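Local coordinates for chemotaxis protein CheX (Desulfovibrio desulfuricans subsp. desulfuricans str. G20, PDB 3HM4), which probably dephosphorylates the phosphorylated response regulator CheY in bacterial chemotaxis, at residues 84-87 against 88-92. Sequence-based numbering, arbitrary orientation.
Sequences IIQD and TKDAV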
loop_
_atom_site.group_PDB
_atom_site.type_symbol
_atom_site.label_atom_id
_atom_site.label_comp_id
_atom_site.label_asym_id
_atom_site.label_seq_id
_atom_site.Cartn_x
_atom_site.Cartn_y
_atom_site.Cartn_z
ATOM N N ILE A 84 -20.031 3.290 -5.557
ATOM C CA ILE A 84 -19.256 3.145 -4.334
ATOM C C ILE A 84 -17.782 2.789 -4.587
ATOM O O ILE A 84 -16.928 3.319 -3.901
ATOM C CB ILE A 84 -19.909 2.141 -3.327
ATOM C CG1 ILE A 84 -19.255 2.259 -1.942
ATOM C CG2 ILE A 84 -19.815 0.682 -3.839
ATOM C CD1 ILE A 84 -19.312 3.649 -1.305
ATOM N N ILE A 85 -17.466 1.922 -5.539
ATOM C CA ILE A 85 -16.075 1.545 -5.794
ATOM C C ILE A 85 -15.261 2.744 -6.344
ATOM O O ILE A 85 -14.215 3.124 -5.792
ATOM C CB ILE A 85 -15.957 0.317 -6.723
ATOM C CG1 ILE A 85 -16.716 -0.907 -6.168
ATOM C CG2 ILE A 85 -14.498 -0.037 -6.988
ATOM C CD1 ILE A 85 -16.398 -1.311 -4.782
ATOM N N GLN A 86 -15.748 3.358 -7.416
ATOM C CA GLN A 86 -15.044 4.477 -8.001
ATOM C C GLN A 86 -14.952 5.670 -7.033
ATOM O O GLN A 86 -13.904 6.326 -6.941
ATOM C CB GLN A 86 -15.717 4.938 -9.303
ATOM C CG GLN A 86 -14.954 6.014 -10.031
ATOM C CD GLN A 86 -13.647 5.531 -10.612
ATOM O OE1 GLN A 86 -13.611 4.479 -11.240
ATOM N NE2 GLN A 86 -12.564 6.300 -10.417
ATOM N N ASP A 87 -16.048 5.969 -6.341
ATOM C CA ASP A 87 -16.090 7.133 -5.470
ATOM C C ASP A 87 -15.218 6.925 -4.226
ATOM O O ASP A 87 -14.612 7.891 -3.757
ATOM C CB ASP A 87 -17.531 7.524 -5.122
ATOM C CG ASP A 87 -18.358 7.971 -6.320
ATOM O OD1 ASP A 87 -17.798 8.284 -7.372
ATOM O OD2 ASP A 87 -19.586 7.959 -6.147
ATOM N N THR A 88 -15.179 5.691 -3.726
ATOM C CA THR A 88 -14.277 5.355 -2.608
ATOM C C THR A 88 -12.812 5.521 -3.029
ATOM O O THR A 88 -12.038 6.162 -2.325
ATOM C CB THR A 88 -14.549 3.944 -2.023
ATOM O OG1 THR A 88 -15.883 3.965 -1.535
ATOM C CG2 THR A 88 -13.592 3.600 -0.889
ATOM N N LYS A 89 -12.450 4.975 -4.179
ATOM C CA LYS A 89 -11.109 5.133 -4.719
ATOM C C LYS A 89 -10.751 6.613 -4.824
ATOM O O LYS A 89 -9.706 7.052 -4.343
ATOM C CB LYS A 89 -11.013 4.481 -6.084
ATOM C CG LYS A 89 -9.694 4.667 -6.796
ATOM C CD LYS A 89 -9.686 3.997 -8.177
ATOM C CE LYS A 89 -8.337 4.196 -8.835
ATOM N NZ LYS A 89 -8.175 3.304 -10.007
ATOM N N ASP A 90 -11.632 7.383 -5.460
ATOM C CA ASP A 90 -11.355 8.791 -5.687
ATOM C C ASP A 90 -11.284 9.638 -4.409
ATOM O O ASP A 90 -10.336 10.422 -4.199
ATOM C CB ASP A 90 -12.353 9.426 -6.669
ATOM C CG ASP A 90 -12.196 8.919 -8.094
ATOM O OD1 ASP A 90 -11.112 8.415 -8.482
ATOM O OD2 ASP A 90 -13.200 9.010 -8.848
ATOM N N ALA A 91 -12.272 9.464 -3.535
ATOM C CA ALA A 91 -12.376 10.280 -2.310
ATOM C C ALA A 91 -11.290 9.915 -1.298
ATOM O O ALA A 91 -10.559 10.774 -0.796
ATOM C CB ALA A 91 -13.768 10.125 -1.659
ATOM N N VAL A 92 -11.161 8.620 -1.018
ATOM C CA VAL A 92 -10.146 8.174 -0.048
ATOM C C VAL A 92 -8.754 8.372 -0.619
ATOM O O VAL A 92 -7.830 8.712 0.122
ATOM C CB VAL A 92 -10.418 6.734 0.454
ATOM C CG1 VAL A 92 -9.244 6.219 1.344
ATOM C CG2 VAL A 92 -11.768 6.700 1.185
HETATM O O HOH W 1 -10.177 4.883 -11.732
HETATM O O HOH W 2 -15.699 9.721 -8.305
#
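Residues 84-87 pass their carbonyls to the amides of 88-91 in unbroken i to i+4 order, the first turns of helix 84-109, with Lys89 N to Ile85 O at 3.0 Å nearly straight. Ile84 O takes two bonds from one residue: Thr88 N, and Thr88 OG1 at 2.7 Å, arriving from opposite faces of the carbonyl plane. The hydroxyl can fold back this way because OG1 lies beside its own backbone N (chi1 -61°), and that bond accounts for a polar group on a buried side chain. Ile84 runs alongside, its CD1 3.5 Å from Thr88 OG1.

On another side of the helix, Gln86 reaches forward to Asp90. Its chain leaves anti to the backbone N and bends at chi2 (69°), bringing NE2 up to the two carboxylate oxygens, obliquely to their plane. The bond from NE2 to Asp90 OD2, 3.2 Å, is straight and lies in the amide plane, yet meets the oxygen on its syn side well out of the carboxylate plane; the one to OD1 is weak. Amide and carboxylate are turned 51° apart.

This is the start of a long helix in the CheX fold, packed against helix 66-77, which Asp87, Thr88 and Ala91 touch, and against Met123 of strand 115-123, which Ile85, Thr88 and Lys89 touch. Just ahead, Asp83 OD1 accepts from Gln86 N, as an N-cap residue does, while Asp83 N donates to Asp87 OD2.

Two waters extend the network. One accepts from both Gln86 NE2 and Lys89 NZ, at 3.1 Å from NZ; the other donates to Asp87 OD1 and Asp90 OD2, joining two carboxylates that would otherwise probably repel. Asn40 of the second subunit bonds Gln86 OE1 through ND2 and Lys89 NZ through O, tying this turn into the dimer interface.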